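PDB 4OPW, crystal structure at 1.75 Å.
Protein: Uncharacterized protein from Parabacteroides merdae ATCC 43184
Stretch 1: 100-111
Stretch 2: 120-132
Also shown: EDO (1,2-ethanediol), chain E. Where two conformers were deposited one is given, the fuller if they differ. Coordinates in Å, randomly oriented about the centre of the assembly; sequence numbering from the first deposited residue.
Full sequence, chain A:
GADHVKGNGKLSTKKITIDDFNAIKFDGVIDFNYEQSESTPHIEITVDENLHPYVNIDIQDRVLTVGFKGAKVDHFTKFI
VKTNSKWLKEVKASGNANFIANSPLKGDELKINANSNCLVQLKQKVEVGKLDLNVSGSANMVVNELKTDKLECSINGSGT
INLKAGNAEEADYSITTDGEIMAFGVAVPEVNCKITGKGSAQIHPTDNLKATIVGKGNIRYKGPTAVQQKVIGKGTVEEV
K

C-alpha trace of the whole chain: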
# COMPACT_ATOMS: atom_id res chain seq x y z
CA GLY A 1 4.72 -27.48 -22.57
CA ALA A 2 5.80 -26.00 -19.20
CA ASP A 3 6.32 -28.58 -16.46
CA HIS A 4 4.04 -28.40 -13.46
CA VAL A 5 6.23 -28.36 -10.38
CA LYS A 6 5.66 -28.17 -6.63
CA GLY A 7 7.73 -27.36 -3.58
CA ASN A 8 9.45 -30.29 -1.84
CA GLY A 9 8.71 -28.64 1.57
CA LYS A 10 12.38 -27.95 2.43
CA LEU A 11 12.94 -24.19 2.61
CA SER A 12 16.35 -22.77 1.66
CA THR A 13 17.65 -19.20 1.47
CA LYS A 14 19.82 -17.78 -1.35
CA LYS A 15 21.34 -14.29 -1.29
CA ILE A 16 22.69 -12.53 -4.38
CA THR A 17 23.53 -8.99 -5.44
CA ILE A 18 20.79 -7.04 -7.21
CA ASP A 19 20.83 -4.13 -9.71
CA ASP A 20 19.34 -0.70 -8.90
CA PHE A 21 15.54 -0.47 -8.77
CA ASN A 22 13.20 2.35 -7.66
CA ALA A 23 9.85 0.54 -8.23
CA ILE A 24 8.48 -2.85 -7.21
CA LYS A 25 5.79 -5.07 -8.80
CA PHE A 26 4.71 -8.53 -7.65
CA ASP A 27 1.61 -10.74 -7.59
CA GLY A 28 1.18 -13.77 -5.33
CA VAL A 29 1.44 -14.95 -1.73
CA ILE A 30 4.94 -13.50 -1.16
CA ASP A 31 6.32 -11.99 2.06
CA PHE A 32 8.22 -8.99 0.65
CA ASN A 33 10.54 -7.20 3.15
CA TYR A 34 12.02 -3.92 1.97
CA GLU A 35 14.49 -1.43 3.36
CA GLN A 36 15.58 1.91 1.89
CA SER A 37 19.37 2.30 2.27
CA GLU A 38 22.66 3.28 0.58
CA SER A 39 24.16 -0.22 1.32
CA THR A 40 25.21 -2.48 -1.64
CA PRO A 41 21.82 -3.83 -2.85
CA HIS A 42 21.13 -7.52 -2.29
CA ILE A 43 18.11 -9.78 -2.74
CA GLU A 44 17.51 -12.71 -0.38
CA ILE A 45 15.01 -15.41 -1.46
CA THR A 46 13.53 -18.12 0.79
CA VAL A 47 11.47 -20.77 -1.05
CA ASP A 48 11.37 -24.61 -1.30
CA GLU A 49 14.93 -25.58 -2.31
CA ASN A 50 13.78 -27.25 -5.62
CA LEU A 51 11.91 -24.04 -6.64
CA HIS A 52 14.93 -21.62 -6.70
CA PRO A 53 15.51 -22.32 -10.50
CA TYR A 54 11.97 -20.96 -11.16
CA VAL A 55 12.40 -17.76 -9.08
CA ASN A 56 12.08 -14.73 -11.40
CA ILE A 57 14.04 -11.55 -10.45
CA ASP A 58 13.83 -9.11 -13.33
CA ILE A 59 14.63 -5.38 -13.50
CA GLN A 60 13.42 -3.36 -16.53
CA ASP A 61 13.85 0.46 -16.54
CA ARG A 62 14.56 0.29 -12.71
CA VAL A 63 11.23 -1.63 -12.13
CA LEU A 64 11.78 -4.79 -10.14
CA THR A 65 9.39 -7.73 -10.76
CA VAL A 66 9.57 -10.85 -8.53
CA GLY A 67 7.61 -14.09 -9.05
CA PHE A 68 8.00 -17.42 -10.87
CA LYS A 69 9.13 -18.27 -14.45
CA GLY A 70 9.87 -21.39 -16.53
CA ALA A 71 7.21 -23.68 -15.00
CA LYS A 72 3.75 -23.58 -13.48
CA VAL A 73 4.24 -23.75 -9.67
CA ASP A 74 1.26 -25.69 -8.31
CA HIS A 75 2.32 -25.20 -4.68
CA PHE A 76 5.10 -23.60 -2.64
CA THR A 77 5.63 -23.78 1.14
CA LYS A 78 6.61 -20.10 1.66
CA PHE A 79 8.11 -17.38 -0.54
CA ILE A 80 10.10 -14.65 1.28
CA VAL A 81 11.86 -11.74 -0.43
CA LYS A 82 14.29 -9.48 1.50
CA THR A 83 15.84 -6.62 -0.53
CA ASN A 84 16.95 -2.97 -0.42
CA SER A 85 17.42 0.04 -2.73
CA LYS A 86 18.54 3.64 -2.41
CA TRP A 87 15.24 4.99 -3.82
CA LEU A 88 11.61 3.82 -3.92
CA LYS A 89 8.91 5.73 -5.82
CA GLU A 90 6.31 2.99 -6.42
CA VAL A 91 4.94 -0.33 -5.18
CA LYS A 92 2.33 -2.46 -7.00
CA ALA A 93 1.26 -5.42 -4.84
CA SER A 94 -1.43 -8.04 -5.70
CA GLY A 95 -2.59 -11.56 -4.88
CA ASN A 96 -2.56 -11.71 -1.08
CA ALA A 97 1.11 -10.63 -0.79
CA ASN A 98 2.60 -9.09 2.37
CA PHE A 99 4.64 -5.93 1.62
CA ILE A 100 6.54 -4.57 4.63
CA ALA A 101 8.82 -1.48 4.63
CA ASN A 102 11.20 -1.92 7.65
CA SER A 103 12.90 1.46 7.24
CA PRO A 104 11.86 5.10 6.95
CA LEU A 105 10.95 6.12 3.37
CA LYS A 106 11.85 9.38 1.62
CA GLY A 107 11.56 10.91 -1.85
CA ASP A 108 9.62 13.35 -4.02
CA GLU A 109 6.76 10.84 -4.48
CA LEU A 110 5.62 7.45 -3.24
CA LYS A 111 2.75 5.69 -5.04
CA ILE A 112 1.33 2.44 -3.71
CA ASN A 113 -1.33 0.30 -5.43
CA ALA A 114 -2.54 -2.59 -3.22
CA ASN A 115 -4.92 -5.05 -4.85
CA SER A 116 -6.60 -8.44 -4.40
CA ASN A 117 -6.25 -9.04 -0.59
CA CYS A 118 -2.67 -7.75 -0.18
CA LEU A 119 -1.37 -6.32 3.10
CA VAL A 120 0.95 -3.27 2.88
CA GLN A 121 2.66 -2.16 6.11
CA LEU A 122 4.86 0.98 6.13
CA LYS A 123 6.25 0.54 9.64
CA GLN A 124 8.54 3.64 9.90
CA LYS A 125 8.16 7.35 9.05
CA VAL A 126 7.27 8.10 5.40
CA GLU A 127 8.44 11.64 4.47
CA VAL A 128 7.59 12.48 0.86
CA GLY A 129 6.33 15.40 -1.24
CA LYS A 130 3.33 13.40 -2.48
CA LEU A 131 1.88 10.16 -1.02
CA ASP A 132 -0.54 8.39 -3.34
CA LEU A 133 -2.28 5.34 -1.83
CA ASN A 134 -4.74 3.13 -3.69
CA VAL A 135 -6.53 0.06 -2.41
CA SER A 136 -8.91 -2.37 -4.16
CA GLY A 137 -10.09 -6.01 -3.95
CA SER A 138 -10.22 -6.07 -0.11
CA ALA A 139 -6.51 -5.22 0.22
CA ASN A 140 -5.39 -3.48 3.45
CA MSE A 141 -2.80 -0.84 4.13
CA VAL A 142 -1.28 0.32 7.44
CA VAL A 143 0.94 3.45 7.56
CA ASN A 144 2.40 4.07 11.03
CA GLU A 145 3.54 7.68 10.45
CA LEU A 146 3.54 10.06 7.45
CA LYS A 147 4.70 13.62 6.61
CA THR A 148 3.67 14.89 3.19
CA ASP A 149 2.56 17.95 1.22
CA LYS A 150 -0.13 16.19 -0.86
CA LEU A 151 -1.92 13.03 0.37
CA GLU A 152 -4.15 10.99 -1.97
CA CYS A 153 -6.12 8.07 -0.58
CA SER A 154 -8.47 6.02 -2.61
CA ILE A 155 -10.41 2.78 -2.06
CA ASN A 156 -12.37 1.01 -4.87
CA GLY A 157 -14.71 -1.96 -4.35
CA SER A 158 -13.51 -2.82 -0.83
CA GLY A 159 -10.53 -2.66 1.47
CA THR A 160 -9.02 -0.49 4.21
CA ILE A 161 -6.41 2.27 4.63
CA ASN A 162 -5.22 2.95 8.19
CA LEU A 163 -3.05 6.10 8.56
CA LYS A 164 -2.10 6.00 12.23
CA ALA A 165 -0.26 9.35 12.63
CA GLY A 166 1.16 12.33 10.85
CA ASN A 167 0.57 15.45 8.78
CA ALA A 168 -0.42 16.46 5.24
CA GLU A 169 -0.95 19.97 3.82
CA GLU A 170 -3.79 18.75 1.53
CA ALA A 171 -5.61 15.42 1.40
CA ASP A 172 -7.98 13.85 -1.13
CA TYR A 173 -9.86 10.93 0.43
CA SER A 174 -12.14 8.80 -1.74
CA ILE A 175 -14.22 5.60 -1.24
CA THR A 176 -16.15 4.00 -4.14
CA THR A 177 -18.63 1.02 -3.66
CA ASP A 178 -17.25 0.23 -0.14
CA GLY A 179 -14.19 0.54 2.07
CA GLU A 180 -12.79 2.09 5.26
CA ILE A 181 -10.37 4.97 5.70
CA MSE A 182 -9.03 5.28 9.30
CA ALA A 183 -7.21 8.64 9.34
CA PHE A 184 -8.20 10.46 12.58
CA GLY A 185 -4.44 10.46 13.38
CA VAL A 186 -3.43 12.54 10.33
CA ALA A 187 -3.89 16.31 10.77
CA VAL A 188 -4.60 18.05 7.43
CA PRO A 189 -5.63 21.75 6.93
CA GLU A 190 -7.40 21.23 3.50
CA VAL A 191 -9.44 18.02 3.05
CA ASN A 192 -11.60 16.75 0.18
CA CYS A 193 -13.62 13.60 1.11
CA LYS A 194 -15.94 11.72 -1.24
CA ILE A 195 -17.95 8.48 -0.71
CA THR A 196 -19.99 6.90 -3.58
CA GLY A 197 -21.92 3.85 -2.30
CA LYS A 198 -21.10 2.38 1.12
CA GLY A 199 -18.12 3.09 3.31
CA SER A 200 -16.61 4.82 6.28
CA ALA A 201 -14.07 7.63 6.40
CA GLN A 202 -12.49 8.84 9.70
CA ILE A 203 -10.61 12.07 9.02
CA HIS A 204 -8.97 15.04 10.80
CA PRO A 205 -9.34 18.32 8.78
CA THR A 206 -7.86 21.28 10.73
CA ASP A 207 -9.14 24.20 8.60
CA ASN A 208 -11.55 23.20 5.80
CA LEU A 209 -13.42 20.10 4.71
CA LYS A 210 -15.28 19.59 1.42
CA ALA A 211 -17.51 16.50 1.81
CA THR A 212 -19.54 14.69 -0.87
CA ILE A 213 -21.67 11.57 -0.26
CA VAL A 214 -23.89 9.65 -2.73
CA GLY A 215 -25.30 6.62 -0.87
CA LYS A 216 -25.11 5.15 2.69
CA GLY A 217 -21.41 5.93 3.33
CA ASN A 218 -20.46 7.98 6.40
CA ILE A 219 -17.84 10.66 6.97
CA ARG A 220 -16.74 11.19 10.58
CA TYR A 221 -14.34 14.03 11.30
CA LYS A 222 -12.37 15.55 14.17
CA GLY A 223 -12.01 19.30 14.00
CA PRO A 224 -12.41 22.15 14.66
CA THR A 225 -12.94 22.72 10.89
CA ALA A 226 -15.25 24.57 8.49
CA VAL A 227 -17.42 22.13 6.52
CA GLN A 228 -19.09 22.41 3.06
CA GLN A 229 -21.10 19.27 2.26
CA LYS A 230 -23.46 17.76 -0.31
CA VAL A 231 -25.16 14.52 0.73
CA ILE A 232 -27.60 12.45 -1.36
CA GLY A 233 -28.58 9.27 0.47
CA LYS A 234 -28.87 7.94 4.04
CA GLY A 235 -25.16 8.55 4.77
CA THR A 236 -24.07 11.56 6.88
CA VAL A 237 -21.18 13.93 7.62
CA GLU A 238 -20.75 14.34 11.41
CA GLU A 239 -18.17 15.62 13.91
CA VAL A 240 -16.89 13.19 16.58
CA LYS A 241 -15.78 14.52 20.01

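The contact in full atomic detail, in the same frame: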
# COMPACT_ATOMS: atom_id res chain seq x y z
N ILE A 100 6.16 -5.28 3.40
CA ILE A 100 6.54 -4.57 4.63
C ILE A 100 7.77 -3.70 4.37
O ILE A 100 8.80 -4.21 3.92
CB ILE A 100 6.83 -5.55 5.81
CG1 ILE A 100 5.58 -6.42 6.20
CG2 ILE A 100 7.35 -4.79 7.03
CD1 ILE A 100 5.86 -7.53 7.23
N ALA A 101 7.67 -2.39 4.69
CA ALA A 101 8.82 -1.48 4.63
C ALA A 101 9.35 -1.37 6.07
O ALA A 101 8.62 -0.88 6.96
CB ALA A 101 8.41 -0.13 4.06
N ASN A 102 10.56 -1.88 6.32
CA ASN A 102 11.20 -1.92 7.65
C ASN A 102 12.21 -0.80 7.87
O ASN A 102 13.12 -0.91 8.70
CB ASN A 102 11.87 -3.26 7.86
CG ASN A 102 10.87 -4.34 8.18
OD1 ASN A 102 9.98 -4.15 9.02
ND2 ASN A 102 10.97 -5.47 7.50
N SER A 103 12.05 0.27 7.12
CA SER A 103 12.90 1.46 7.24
C SER A 103 12.06 2.68 7.02
O SER A 103 11.01 2.57 6.38
CB SER A 103 14.01 1.41 6.17
OG SER A 103 13.47 1.74 4.90
N PRO A 104 12.55 3.88 7.40
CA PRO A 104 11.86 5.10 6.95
C PRO A 104 11.93 5.19 5.42
O PRO A 104 12.78 4.52 4.80
CB PRO A 104 12.66 6.24 7.61
CG PRO A 104 13.48 5.59 8.69
CD PRO A 104 13.78 4.20 8.14
N LEU A 105 11.01 5.94 4.82
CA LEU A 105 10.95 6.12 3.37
C LEU A 105 10.95 7.60 3.02
O LEU A 105 10.25 8.39 3.66
CB LEU A 105 9.71 5.46 2.76
CG LEU A 105 9.57 3.93 2.95
CD1 LEU A 105 8.21 3.47 2.51
CD2 LEU A 105 10.66 3.18 2.21
N LYS A 106 11.75 7.97 2.02
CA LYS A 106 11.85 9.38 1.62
C LYS A 106 11.81 9.48 0.10
O LYS A 106 11.97 8.47 -0.58
CB LYS A 106 13.11 10.04 2.21
CG LYS A 106 14.43 9.47 1.69
CD LYS A 106 15.63 10.25 2.21
CE LYS A 106 16.93 9.64 1.73
NZ LYS A 106 17.06 9.76 0.26
N GLY A 107 11.60 10.67 -0.41
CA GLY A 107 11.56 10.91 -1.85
C GLY A 107 10.54 11.94 -2.25
O GLY A 107 9.71 12.33 -1.42
N ASP A 108 10.58 12.37 -3.51
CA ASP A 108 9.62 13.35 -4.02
C ASP A 108 8.20 12.77 -4.00
O ASP A 108 7.25 13.48 -3.64
CB ASP A 108 9.99 13.76 -5.46
CG ASP A 108 11.28 14.56 -5.62
OD1 ASP A 108 11.76 15.13 -4.62
OD2 ASP A 108 11.81 14.60 -6.75
N GLU A 109 8.06 11.49 -4.40
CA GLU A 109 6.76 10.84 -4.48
C GLU A 109 6.82 9.37 -4.14
O GLU A 109 7.79 8.69 -4.50
CB GLU A 109 6.19 11.00 -5.92
CG GLU A 109 5.77 12.42 -6.28
CD GLU A 109 5.15 12.64 -7.65
OE1 GLU A 109 4.41 11.75 -8.13
OE2 GLU A 109 5.35 13.74 -8.22
N LEU A 110 5.76 8.87 -3.51
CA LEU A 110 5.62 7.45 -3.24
C LEU A 110 4.19 7.07 -3.60
O LEU A 110 3.23 7.61 -3.03
CB LEU A 110 5.98 7.05 -1.80
CG LEU A 110 5.82 5.55 -1.48
CD1 LEU A 110 6.63 4.63 -2.45
CD2 LEU A 110 6.15 5.27 -0.02
N LYS A 111 4.05 6.19 -4.59
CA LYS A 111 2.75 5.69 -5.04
C LYS A 111 2.64 4.22 -4.73
O LYS A 111 3.52 3.44 -5.08
CB LYS A 111 2.58 5.97 -6.55
CG LYS A 111 1.32 5.38 -7.17
CD LYS A 111 1.09 5.91 -8.61
CE LYS A 111 2.12 5.40 -9.63
NZ LYS A 111 2.22 6.26 -10.85
N VAL A 120 -0.20 -4.18 3.00
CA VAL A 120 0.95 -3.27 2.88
C VAL A 120 1.15 -2.61 4.24
O VAL A 120 0.21 -2.03 4.77
CB VAL A 120 0.77 -2.21 1.75
CG1 VAL A 120 1.89 -1.15 1.79
CG2 VAL A 120 0.66 -2.87 0.37
N GLN A 121 2.34 -2.76 4.82
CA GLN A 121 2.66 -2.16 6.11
C GLN A 121 3.90 -1.28 5.98
O GLN A 121 4.99 -1.80 5.71
CB GLN A 121 2.86 -3.20 7.22
CG GLN A 121 1.66 -4.13 7.47
CD GLN A 121 2.08 -5.30 8.32
OE1 GLN A 121 2.46 -6.36 7.82
NE2 GLN A 121 2.07 -5.11 9.61
N LEU A 122 3.73 0.04 6.15
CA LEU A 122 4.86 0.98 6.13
C LEU A 122 5.12 1.28 7.59
O LEU A 122 4.37 2.03 8.20
CB LEU A 122 4.57 2.23 5.28
CG LEU A 122 4.00 1.96 3.85
CD1 LEU A 122 3.75 3.27 3.12
CD2 LEU A 122 4.90 1.00 3.02
N LYS A 123 6.07 0.54 8.18
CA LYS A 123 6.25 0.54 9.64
C LYS A 123 7.02 1.73 10.23
O LYS A 123 6.95 1.94 11.45
CB LYS A 123 6.92 -0.77 10.09
CG LYS A 123 6.02 -2.00 9.84
CD LYS A 123 6.51 -3.22 10.59
CE LYS A 123 5.56 -4.38 10.49
NZ LYS A 123 6.11 -5.60 11.15
N GLN A 124 7.77 2.49 9.40
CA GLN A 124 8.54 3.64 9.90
C GLN A 124 8.19 4.89 9.11
O GLN A 124 7.50 4.81 8.08
CB GLN A 124 10.04 3.34 9.90
CG GLN A 124 10.43 2.38 11.03
CD GLN A 124 11.87 1.93 10.97
OE1 GLN A 124 12.17 0.75 10.82
NE2 GLN A 124 12.80 2.85 11.11
N LYS A 125 8.58 6.07 9.62
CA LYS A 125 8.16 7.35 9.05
C LYS A 125 8.37 7.45 7.53
O LYS A 125 9.46 7.20 7.01
CB LYS A 125 8.82 8.53 9.77
CG LYS A 125 8.25 9.90 9.37
CD LYS A 125 8.92 11.03 10.14
CE LYS A 125 8.20 12.34 9.94
NZ LYS A 125 8.77 13.41 10.80
N VAL A 126 7.30 7.82 6.84
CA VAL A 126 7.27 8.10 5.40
C VAL A 126 7.28 9.62 5.25
O VAL A 126 6.34 10.29 5.71
CB VAL A 126 6.03 7.45 4.72
CG1 VAL A 126 5.97 7.80 3.23
CG2 VAL A 126 6.02 5.92 4.93
N GLU A 127 8.35 10.19 4.67
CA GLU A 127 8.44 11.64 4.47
C GLU A 127 8.65 11.90 3.00
O GLU A 127 9.76 11.74 2.50
CB GLU A 127 9.54 12.26 5.35
CG GLU A 127 9.62 13.77 5.19
CD GLU A 127 10.19 14.56 6.35
OE1 GLU A 127 10.73 13.94 7.30
OE2 GLU A 127 10.09 15.81 6.30
N VAL A 128 7.57 12.28 2.30
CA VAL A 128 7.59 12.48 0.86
C VAL A 128 6.83 13.74 0.47
O VAL A 128 6.04 14.23 1.27
CB VAL A 128 6.97 11.24 0.13
CG1 VAL A 128 7.86 10.00 0.28
CG2 VAL A 128 5.53 10.96 0.57
N GLY A 129 7.06 14.24 -0.74
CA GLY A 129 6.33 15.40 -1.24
C GLY A 129 4.88 15.04 -1.55
O GLY A 129 3.97 15.79 -1.21
N LYS A 130 4.66 13.87 -2.14
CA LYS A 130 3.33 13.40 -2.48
C LYS A 130 3.20 11.92 -2.14
O LYS A 130 4.06 11.12 -2.52
CB LYS A 130 3.05 13.65 -3.97
CG LYS A 130 1.66 13.26 -4.45
CD LYS A 130 1.61 13.33 -5.96
CE LYS A 130 0.22 13.15 -6.51
NZ LYS A 130 0.19 13.34 -7.98
N LEU A 131 2.13 11.56 -1.40
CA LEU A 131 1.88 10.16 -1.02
C LEU A 131 0.56 9.76 -1.64
O LEU A 131 -0.47 10.35 -1.35
CB LEU A 131 1.88 9.99 0.52
CG LEU A 131 1.80 8.55 1.08
CD1 LEU A 131 2.98 7.66 0.60
CD2 LEU A 131 1.76 8.57 2.61
N ASP A 132 0.61 8.80 -2.56
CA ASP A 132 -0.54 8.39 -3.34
C ASP A 132 -0.85 6.92 -3.09
O ASP A 132 -0.19 6.02 -3.62
CB ASP A 132 -0.25 8.70 -4.82
CG ASP A 132 -1.30 8.29 -5.82
OD1 ASP A 132 -2.40 7.88 -5.40
OD2 ASP A 132 -1.03 8.39 -7.03
C1 EDO E . 7.75 16.61 3.63
O1 EDO E . 8.31 17.61 4.47
C2 EDO E . 6.70 17.24 2.70
O2 EDO E . 5.74 17.94 3.48
O HOH W 1 8.73 -6.02 10.45
O HOH W 2 8.00 2.62 6.42
O HOH W 3 11.62 13.55 1.52

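Stretch 2 runs parallel to stretch 1, held mainly by backbone hydrogen bonds. Gln 121 pairs with Ile 100, and its carbonyl O accepts a hydrogen bond from Ala 101 N at 2.9 Å. The two side chains of this pair share a face, with Gln 121 OE1 3.5 Å from Ile 100 CG1. Leu 122 turns to the other face, where its CD2 packs 3.8 Å from Ala 101 CB and 4.2 Å from Leu 105 CD1.

Lys 123 N closes this first ladder by donating to Ala 101 O at 3.2 Å. The chains are widest apart here, with CA of Lys 123 5.9 Å from CA of Asn 102. Water 1 links Lys 123 NZ to Asn 102 OD1, 2.7 Å from each. Water 2 fills the gap between backbones, 3.0 Å from both Gln 124 N and Ser 103 O.

Direct pairing resumes at Lys 125, whose O accepts from Leu 105 N at 3.0 Å. Val 126 faces the apolar side with Leu 105; its CG1 reaches Leu 110 CD2 at 4.1 Å. Glu 127 N donates to Leu 105 O at 2.8 Å. Its own O takes a bond from water 3, which also receives a weak one from Gly 107 N. Glu 127 OE2 accepts from O1 of the ethanediol at 3.1 Å.

Val 128 CG1 packs 4.1 Å from Leu 110 CB. At the corner, Gly 129 N bonds weakly to Gly 107 O at 3.3 Å. A CB on Gly 129 would clash with Asp 108 O.

Lys 130 N donates to Asp 108 O at 3.0 Å, and Lys 130 O accepts from Leu 110 N at 3.0 Å. Leu 131 CD1 lies 3.9 Å from Leu 110 CB. Asp 132 N donates an almost linear bond to Leu 110 O at 2.9 Å.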